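CEL61B (Hypocrea jecorina, PDB 2VTC) is a copper-dependent lytic polysaccharide monooxygenase that oxidatively cleaves glycosidic bonds in crystalline and amorphous polysaccharides. Local coordinates at residues A[36-42]-A[55-61]; A[87-93]-A[200-204]. One frame throughout, in Å; residues are numbered along the deposited sequence.

Interaction 1. Residues A[36-42]-A[55-61]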
ATOM      1  N   PHE A  36       8.517  -4.549   7.910  1.00 22.63           N
ATOM      2  CA  PHE A  36       9.681  -5.134   7.266  1.00 23.44           C
ATOM      3  C   PHE A  36      10.660  -4.022   6.901  1.00 24.68           C
ATOM      4  O   PHE A  36      10.274  -3.023   6.268  1.00 25.78           O
ATOM      5  CB  PHE A  36       9.313  -5.939   6.014  1.00 22.23           C
ATOM      6  CG  PHE A  36      10.488  -6.622   5.371  1.00 21.87           C
ATOM      7  CD1 PHE A  36      10.939  -7.870   5.845  1.00 21.42           C
ATOM      8  CD2 PHE A  36      11.165  -6.035   4.309  1.00 21.89           C
ATOM      9  CE1 PHE A  36      12.023  -8.506   5.242  1.00 22.36           C
ATOM     10  CE2 PHE A  36      12.258  -6.664   3.705  1.00 24.23           C
ATOM     11  CZ  PHE A  36      12.692  -7.913   4.194  1.00 23.30           C
ATOM     12  N   ILE A  37      11.915  -4.194   7.295  1.00 25.62           N
ATOM     13  CA  ILE A  37      12.972  -3.249   6.921  1.00 26.84           C
ATOM     14  C   ILE A  37      14.045  -3.909   6.060  1.00 28.03           C
ATOM     15  O   ILE A  37      14.265  -5.119   6.119  1.00 27.87           O
ATOM     16  CB  ILE A  37      13.600  -2.570   8.167  1.00 26.93           C
ATOM     17  CG1 ILE A  37      14.297  -3.614   9.060  1.00 26.28           C
ATOM     18  CG2 ILE A  37      12.539  -1.790   8.925  1.00 26.38           C
ATOM     19  CD1 ILE A  37      14.941  -3.044  10.336  1.00 27.18           C
ATOM     20  N   LEU A  38      14.732  -3.105   5.260  1.00 28.60           N
ATOM     21  CA  LEU A  38      15.741  -3.622   4.349  1.00 30.14           C
ATOM     22  C   LEU A  38      16.871  -4.435   5.031  1.00 30.51           C
ATOM     23  O   LEU A  38      17.411  -5.364   4.420  1.00 31.50           O
ATOM     24  CB  LEU A  38      16.330  -2.470   3.527  1.00 30.43           C
ATOM     25  CG  LEU A  38      17.164  -2.841   2.299  1.00 30.19           C
ATOM     26  CD1 LEU A  38      16.399  -3.730   1.319  1.00 32.65           C
ATOM     27  CD2 LEU A  38      17.656  -1.542   1.626  1.00 31.29           C
ATOM     28  N   ASP A  39      17.220  -4.079   6.269  1.00 31.41           N
ATOM     29  CA  ASP A  39      18.231  -4.819   7.052  1.00 32.11           C
ATOM     30  C   ASP A  39      17.923  -6.314   7.180  1.00 31.85           C
ATOM     31  O   ASP A  39      18.836  -7.147   7.149  1.00 32.11           O
ATOM     32  CB  ASP A  39      18.414  -4.206   8.444  1.00 32.85           C
ATOM     33  CG  ASP A  39      19.244  -2.925   8.412  1.00 36.89           C
ATOM     34  OD1 ASP A  39      19.826  -2.617   7.344  1.00 40.07           O
ATOM     35  OD2 ASP A  39      19.308  -2.224   9.449  1.00 40.90           O
ATOM     36  N   TYR A  40      16.639  -6.639   7.301  1.00 30.97           N
ATOM     37  CA  TYR A  40      16.183  -8.030   7.387  1.00 30.22           C
ATOM     38  C   TYR A  40      16.453  -8.835   6.115  1.00 30.46           C
ATOM     39  O   TYR A  40      16.687 -10.048   6.184  1.00 30.70           O
ATOM     40  CB  TYR A  40      14.691  -8.088   7.701  1.00 29.34           C
ATOM     41  CG  TYR A  40      14.241  -7.438   8.993  1.00 28.11           C
ATOM     42  CD1 TYR A  40      15.150  -7.101  10.022  1.00 26.24           C
ATOM     43  CD2 TYR A  40      12.887  -7.198   9.217  1.00 27.55           C
ATOM     44  CE1 TYR A  40      14.701  -6.508  11.204  1.00 26.68           C
ATOM     45  CE2 TYR A  40      12.435  -6.611  10.376  1.00 27.71           C
ATOM     46  CZ  TYR A  40      13.338  -6.272  11.379  1.00 26.82           C
ATOM     47  OH  TYR A  40      12.865  -5.686  12.530  1.00 29.30           O
ATOM     48  N   TYR A  41      16.397  -8.185   4.952  1.00 30.39           N
ATOM     49  CA  TYR A  41      16.730  -8.867   3.709  1.00 30.67           C
ATOM     50  C   TYR A  41      18.173  -9.354   3.763  1.00 31.70           C
ATOM     51  O   TYR A  41      18.482 -10.461   3.321  1.00 31.68           O
ATOM     52  CB  TYR A  41      16.515  -7.981   2.469  1.00 30.07           C
ATOM     53  CG  TYR A  41      17.155  -8.563   1.232  1.00 28.57           C
ATOM     54  CD1 TYR A  41      16.465  -9.471   0.431  1.00 27.07           C
ATOM     55  CD2 TYR A  41      18.478  -8.250   0.881  1.00 28.27           C
ATOM     56  CE1 TYR A  41      17.050 -10.032  -0.679  1.00 26.73           C
ATOM     57  CE2 TYR A  41      19.079  -8.814  -0.247  1.00 26.76           C
ATOM     58  CZ  TYR A  41      18.365  -9.705  -1.017  1.00 28.53           C
ATOM     59  OH  TYR A  41      18.921 -10.273  -2.143  1.00 30.02           O
ATOM     60  N   TYR A  42      19.047  -8.511   4.306  1.00 33.28           N
ATOM     61  CA  TYR A  42      20.474  -8.822   4.372  1.00 33.91           C
ATOM     62  C   TYR A  42      20.769  -9.837   5.481  1.00 34.48           C
ATOM     63  O   TYR A  42      21.606 -10.725   5.289  1.00 35.12           O
ATOM     64  CB  TYR A  42      21.324  -7.537   4.446  1.00 33.92           C
ATOM     65  CG  TYR A  42      21.336  -6.798   3.119  1.00 33.91           C
ATOM     66  CD1 TYR A  42      22.046  -7.302   2.030  1.00 34.10           C
ATOM     67  CD2 TYR A  42      20.613  -5.611   2.942  1.00 33.47           C
ATOM     68  CE1 TYR A  42      22.045  -6.649   0.790  1.00 34.87           C
ATOM     69  CE2 TYR A  42      20.612  -4.939   1.705  1.00 33.96           C
ATOM     70  CZ  TYR A  42      21.325  -5.463   0.635  1.00 34.84           C
ATOM     71  OH  TYR A  42      21.346  -4.827  -0.592  1.00 34.79           O
ATOM     72  N   GLY A  55       4.933  -7.006   8.500  1.00 19.99           N
ATOM     73  CA  GLY A  55       5.187  -6.455   7.165  1.00 19.42           C
ATOM     74  C   GLY A  55       5.721  -7.534   6.239  1.00 19.17           C
ATOM     75  O   GLY A  55       6.498  -8.400   6.679  1.00 19.71           O
ATOM     76  N   TRP A  56       5.320  -7.495   4.970  1.00 18.55           N
ATOM     77  CA  TRP A  56       5.761  -8.495   4.003  1.00 18.24           C
ATOM     78  C   TRP A  56       7.250  -8.372   3.665  1.00 18.96           C
ATOM     79  O   TRP A  56       7.792  -7.265   3.527  1.00 18.78           O
ATOM     80  CB  TRP A  56       4.904  -8.446   2.735  1.00 17.72           C
ATOM     81  CG  TRP A  56       3.528  -9.064   2.898  1.00 14.47           C
ATOM     82  CD1 TRP A  56       2.690  -8.929   3.958  1.00 15.07           C
ATOM     83  CD2 TRP A  56       2.843  -9.889   1.935  1.00 14.98           C
ATOM     84  NE1 TRP A  56       1.503  -9.640   3.734  1.00 15.29           N
ATOM     85  CE2 TRP A  56       1.587 -10.240   2.506  1.00 14.64           C
ATOM     86  CE3 TRP A  56       3.178 -10.391   0.660  1.00 15.86           C
ATOM     87  CZ2 TRP A  56       0.663 -11.059   1.844  1.00 15.32           C
ATOM     88  CZ3 TRP A  56       2.246 -11.221  -0.008  1.00 16.45           C
ATOM     89  CH2 TRP A  56       0.994 -11.531   0.595  1.00 14.80           C
ATOM     90  N   TYR A  57       7.912  -9.513   3.523  1.00 19.14           N
ATOM     91  CA  TYR A  57       9.231  -9.554   2.905  1.00 19.99           C
ATOM     92  C   TYR A  57       9.164  -9.106   1.430  1.00 20.05           C
ATOM     93  O   TYR A  57       8.240  -9.471   0.680  1.00 19.15           O
ATOM     94  CB  TYR A  57       9.763 -10.992   3.039  1.00 20.52           C
ATOM     95  CG  TYR A  57      11.049 -11.320   2.317  1.00 21.73           C
ATOM     96  CD1 TYR A  57      12.275 -11.264   2.991  1.00 19.22           C
ATOM     97  CD2 TYR A  57      11.042 -11.732   0.975  1.00 20.45           C
ATOM     98  CE1 TYR A  57      13.460 -11.594   2.333  1.00 20.54           C
ATOM     99  CE2 TYR A  57      12.219 -12.078   0.317  1.00 20.99           C
ATOM    100  CZ  TYR A  57      13.422 -11.986   1.005  1.00 19.39           C
ATOM    101  OH  TYR A  57      14.581 -12.299   0.355  1.00 23.10           O
ATOM    102  N   ALA A  58      10.139  -8.304   1.001  1.00 20.57           N
ATOM    103  CA  ALA A  58      10.244  -7.894  -0.394  1.00 21.03           C
ATOM    104  C   ALA A  58      11.704  -7.649  -0.786  1.00 21.05           C
ATOM    105  O   ALA A  58      12.535  -7.406   0.075  1.00 21.39           O
ATOM    106  CB  ALA A  58       9.371  -6.645  -0.664  1.00 21.56           C
ATOM    107  N   GLU A  59      12.013  -7.731  -2.074  1.00 21.18           N
ATOM    108  CA  GLU A  59      13.417  -7.758  -2.488  1.00 22.47           C
ATOM    109  C   GLU A  59      13.843  -6.597  -3.381  1.00 23.17           C
ATOM    110  O   GLU A  59      14.756  -6.770  -4.196  1.00 22.74           O
ATOM    111  CB  GLU A  59      13.734  -9.086  -3.210  1.00 21.90           C
ATOM    112  CG  GLU A  59      13.529 -10.328  -2.333  1.00 23.34           C
ATOM    113  CD  GLU A  59      14.072 -11.606  -2.939  1.00 22.87           C
ATOM    114  OE1 GLU A  59      14.199 -11.713  -4.173  1.00 24.66           O
ATOM    115  OE2 GLU A  59      14.347 -12.529  -2.158  1.00 24.69           O
ATOM    116  N   ASP A  60      13.163  -5.448  -3.278  1.00 23.22           N
ATOM    117  CA  ASP A  60      13.664  -4.239  -3.969  1.00 24.98           C
ATOM    118  C   ASP A  60      14.677  -3.512  -3.075  1.00 24.96           C
ATOM    119  O   ASP A  60      14.322  -2.826  -2.111  1.00 25.58           O
ATOM    120  CB  ASP A  60      12.514  -3.319  -4.411  1.00 24.45           C
ATOM    121  CG  ASP A  60      12.983  -2.236  -5.371  1.00 26.53           C
ATOM    122  OD1 ASP A  60      14.024  -1.607  -5.050  1.00 26.61           O
ATOM    123  OD2 ASP A  60      12.321  -2.050  -6.423  1.00 27.57           O
ATOM    124  N   LEU A  61      15.956  -3.690  -3.400  1.00 26.75           N
ATOM    125  CA  LEU A  61      17.051  -3.356  -2.476  1.00 27.93           C
ATOM    126  C   LEU A  61      17.354  -1.841  -2.336  1.00 28.43           C
ATOM    127  O   LEU A  61      18.160  -1.412  -1.498  1.00 28.13           O
ATOM    128  CB  LEU A  61      18.304  -4.182  -2.838  1.00 28.15           C
ATOM    129  CG  LEU A  61      18.118  -5.698  -3.036  1.00 29.57           C
ATOM    130  CD1 LEU A  61      19.464  -6.422  -3.043  1.00 28.46           C
ATOM    131  CD2 LEU A  61      17.254  -6.281  -1.939  1.00 29.02           C
TER
HETATM  132  O   HOH W   1      20.434  -2.088  -0.197  1.00 36.54           O

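Interaction 2. Residues A[87-93]-A[200-204]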
ATOM      1  N   ILE A  87       4.190 -13.348  10.851  1.00 21.36           N
ATOM      2  CA  ILE A  87       3.156 -13.163  11.883  1.00 21.60           C
ATOM      3  C   ILE A  87       2.139 -12.128  11.412  1.00 21.57           C
ATOM      4  O   ILE A  87       2.314 -11.535  10.342  1.00 21.73           O
ATOM      5  CB  ILE A  87       3.743 -12.720  13.259  1.00 21.45           C
ATOM      6  CG1 ILE A  87       4.379 -11.306  13.161  1.00 21.85           C
ATOM      7  CG2 ILE A  87       4.743 -13.776  13.787  1.00 21.95           C
ATOM      8  CD1 ILE A  87       4.764 -10.667  14.482  1.00 23.23           C
ATOM      9  N   SER A  88       1.086 -11.920  12.200  1.00 21.51           N
ATOM     10  CA  SER A  88       0.079 -10.892  11.921  1.00 21.54           C
ATOM     11  C   SER A  88      -0.086  -9.918  13.091  1.00 21.89           C
ATOM     12  O   SER A  88      -0.029 -10.321  14.258  1.00 22.74           O
ATOM     13  CB  SER A  88      -1.265 -11.561  11.613  1.00 22.08           C
ATOM     14  OG  SER A  88      -2.272 -10.622  11.234  1.00 21.64           O
ATOM     15  N   ALA A  89      -0.292  -8.636  12.773  1.00 21.14           N
ATOM     16  CA  ALA A  89      -0.751  -7.655  13.750  1.00 21.76           C
ATOM     17  C   ALA A  89      -2.255  -7.856  13.935  1.00 21.82           C
ATOM     18  O   ALA A  89      -2.857  -8.757  13.318  1.00 22.95           O
ATOM     19  CB  ALA A  89      -0.447  -6.236  13.265  1.00 21.16           C
ATOM     20  N   THR A  90      -2.862  -7.050  14.803  1.00 22.47           N
ATOM     21  CA  THR A  90      -4.308  -7.150  15.035  1.00 23.49           C
ATOM     22  C   THR A  90      -4.911  -5.814  15.439  1.00 23.57           C
ATOM     23  O   THR A  90      -4.231  -4.969  16.052  1.00 24.02           O
ATOM     24  CB  THR A  90      -4.655  -8.245  16.105  1.00 24.00           C
ATOM     25  OG1 THR A  90      -6.077  -8.462  16.154  1.00 25.67           O
ATOM     26  CG2 THR A  90      -4.141  -7.853  17.470  1.00 24.53           C
ATOM     27  N   ALA A  91      -6.185  -5.618  15.095  1.00 23.92           N
ATOM     28  CA  ALA A  91      -6.826  -4.319  15.251  1.00 24.34           C
ATOM     29  C   ALA A  91      -8.331  -4.478  15.270  1.00 24.31           C
ATOM     30  O   ALA A  91      -8.885  -5.306  14.540  1.00 24.73           O
ATOM     31  CB  ALA A  91      -6.417  -3.378  14.097  1.00 24.32           C
ATOM     32  N   ALA A  92      -9.000  -3.706  16.118  1.00 25.05           N
ATOM     33  CA  ALA A  92     -10.468  -3.649  16.093  1.00 25.55           C
ATOM     34  C   ALA A  92     -10.956  -2.878  14.865  1.00 25.89           C
ATOM     35  O   ALA A  92     -10.331  -1.892  14.457  1.00 25.52           O
ATOM     36  CB  ALA A  92     -10.995  -3.005  17.380  1.00 25.28           C
ATOM     37  N   ALA A  93     -12.060  -3.326  14.264  1.00 26.54           N
ATOM     38  CA  ALA A  93     -12.667  -2.583  13.168  1.00 27.08           C
ATOM     39  C   ALA A  93     -12.934  -1.169  13.660  1.00 27.55           C
ATOM     40  O   ALA A  93     -13.347  -0.977  14.814  1.00 28.33           O
ATOM     41  CB  ALA A  93     -13.949  -3.255  12.696  1.00 27.16           C
ATOM     42  N   ASN A 200       0.189  -7.699   7.295  1.00 17.72           N
ATOM     43  CA  ASN A 200      -0.840  -8.606   7.823  1.00 18.06           C
ATOM     44  C   ASN A 200      -1.470  -7.941   9.028  1.00 18.17           C
ATOM     45  O   ASN A 200      -0.777  -7.648  10.002  1.00 18.07           O
ATOM     46  CB  ASN A 200      -0.202  -9.934   8.279  1.00 17.88           C
ATOM     47  CG  ASN A 200       0.402 -10.738   7.144  1.00 15.95           C
ATOM     48  OD1 ASN A 200      -0.009 -10.649   5.988  1.00 17.51           O
ATOM     49  ND2 ASN A 200       1.405 -11.565   7.494  1.00 17.08           N
ATOM     50  N   ILE A 201      -2.764  -7.666   8.951  1.00 18.37           N
ATOM     51  CA  ILE A 201      -3.511  -7.181  10.111  1.00 20.13           C
ATOM     52  C   ILE A 201      -4.858  -7.914  10.249  1.00 20.49           C
ATOM     53  O   ILE A 201      -5.785  -7.730   9.444  1.00 19.86           O
ATOM     54  CB  ILE A 201      -3.767  -5.644  10.096  1.00 20.50           C
ATOM     55  CG1 ILE A 201      -2.478  -4.850   9.882  1.00 20.20           C
ATOM     56  CG2 ILE A 201      -4.438  -5.226  11.422  1.00 21.17           C
ATOM     57  CD1 ILE A 201      -2.736  -3.358   9.548  1.00 21.71           C
ATOM     58  N   ALA A 202      -4.957  -8.756  11.265  1.00 20.46           N
ATOM     59  CA  ALA A 202      -6.227  -9.397  11.538  1.00 21.05           C
ATOM     60  C   ALA A 202      -7.154  -8.363  12.166  1.00 21.41           C
ATOM     61  O   ALA A 202      -6.688  -7.441  12.857  1.00 21.94           O
ATOM     62  CB  ALA A 202      -6.026 -10.591  12.460  1.00 20.73           C
ATOM     63  N   VAL A 203      -8.457  -8.524  11.921  1.00 21.49           N
ATOM     64  CA  VAL A 203      -9.475  -7.603  12.394  1.00 21.86           C
ATOM     65  C   VAL A 203     -10.402  -8.310  13.387  1.00 22.27           C
ATOM     66  O   VAL A 203     -10.803  -9.460  13.169  1.00 21.99           O
ATOM     67  CB  VAL A 203     -10.248  -7.001  11.194  1.00 21.93           C
ATOM     68  CG1 VAL A 203     -11.498  -6.215  11.635  1.00 22.30           C
ATOM     69  CG2 VAL A 203      -9.309  -6.085  10.379  1.00 22.55           C
ATOM     70  N   THR A 204     -10.695  -7.606  14.481  1.00 22.61           N
ATOM     71  CA  THR A 204     -11.569  -8.079  15.561  1.00 23.37           C
ATOM     72  C   THR A 204     -12.733  -7.103  15.722  1.00 24.01           C
ATOM     73  O   THR A 204     -12.826  -6.096  15.009  1.00 24.21           O
ATOM     74  CB  THR A 204     -10.793  -8.126  16.896  1.00 22.59           C
ATOM     75  OG1 THR A 204     -10.310  -6.812  17.227  1.00 24.55           O
ATOM     76  CG2 THR A 204      -9.604  -9.085  16.798  1.00 23.70           C
TER
HETATM   77  O   HOH W   2      -7.533  -6.966  17.976  1.00 26.99           O

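Interaction 1. Residues A[36-42]-A[55-61]
Tyr41 lies against a short hydrogen bond, 2.5 Å from Tyr57 OH to Glu59 OE2, in which the carboxylate oxygen uses its anti lone pair. Tyr57 OH also lies 3.4 Å from Tyr41 CD1. Glu59 CG packs near CE1 of the Tyr41 ring, whose plane stands almost perpendicular to the carboxylate. Glu59 OE1 has its own partner in Asn81 ND2, so both ends of the carboxylate are held. One face of Tyr41 receives Leu61 CD2, a CH-pi contact 3.5 Å from the ring centroid; the other methyl, CD1, approaches Tyr42 OH. A water joins these two residues, donating to Leu61 O at 2.7 Å and hydrogen-bonded to Tyr42 OH. Leu38 CD2 packs against Leu61 O.

At the far end, Phe36 CG is anti to the backbone N (chi1 -177°), which lays the ring alongside the 56-58 backbone, with Tyr57 CA over its face, 3.8 Å from the centroid. The Phe36 and Tyr57 side chains run side by side, their ring planes at 72°, with CE1 of Phe36 3.6 Å from CD1 of Tyr57. An alanine here would take away the face under Tyr57 CA and is likely to open a gap beside Tyr57 CD1 and the 56-58 backbone.

Asp60 OD1 accepts from Asp62 N and Gly64 N, its side chain about 6 Å from that of copper ligand His20. The contact packs the first turn of helix 38-47 on the loop that follows it, while Ile37 and Leu38 also touch Gln22 of strand 22-28.

Interaction 2. Residues A[87-93]-A[200-204]
Ala91 CB and Ile201 CG2 meet at 3.8 Å on the buried face of a two-strand pairing. Ile201 CG1 approaches Ala89 CB on that same face, and Val203 CG1 packs against Ala93 CB at 4.0 Å. Phe26 and Ile28 of strand 22-28 cover this side: Ala89 touches both, Ile201 touches Phe26 and Ala91 touches Ile28. Small alanine methyls thus lie beside the larger branched side chains of the neighbouring strand.

The strands run parallel, with axes at 34°, and Ala89, Thr90, Ala91 and Ala92 pair in turn with Ile201, Ala202, Val203 and Thr204. Alternate residues do the bonding: Ala91 N donates to Ala202 O at 2.9 Å, and Ala91 O accepts from Thr204 N. Ala89 bonds in the same way to Asn200 O and Ala202 N, and Ala93 N closes the series on Thr204 O. Strand 89-92 joins the long strand 193-204, which is antiparallel to 172-182 on its other side, within the beta-sandwich characteristic of AA9 enzymes.

The opposite face carries Thr90, Ala202 and Thr204. The side chains of the two threonines cross at about a right angle, Thr204 CG2 lying 3.6 Å from Thr90 OG1, and one water bonds to both hydroxyl oxygens.

Toward the beginning of the pairing, Ser88 OG, anti to its own N (chi1 -176°), turns onto Ala89 O at 2.9 Å as a second donor beside Ala202 N. Asn200 ND2 reaches Ile87 O at 3.0 Å almost straight, 175° at the hydrogen; the carbonyl oxygen lies in the amide plane, although the donor stands above the carbonyl plane. Asn200 OD1 has its partner in Trp56 NE1.

How the interactions relate
From the N terminus, the chain passes strand 22-28 and enters helix 38-47; interaction 1 then closes a short loop of 12 intervening residues by bringing 55-61 back onto the helix start. Interaction 2 opens only afterwards, and spans 106 residues between strand 89-92 and the end of strand 193-204. The two loops follow in series, neither nested nor crossed. Their centres lie 21 Å apart, yet they touch through a probable hydrogen bond, Trp56 NE1 to Asn200 OD1 at 2.9 Å. Interaction 1 fastens the helix and loop beside strand 22-28, whereas interaction 2 fixes strand 89-92 in the mixed sheet, over which Phe26 and Ile28 of strand 22-28 pack.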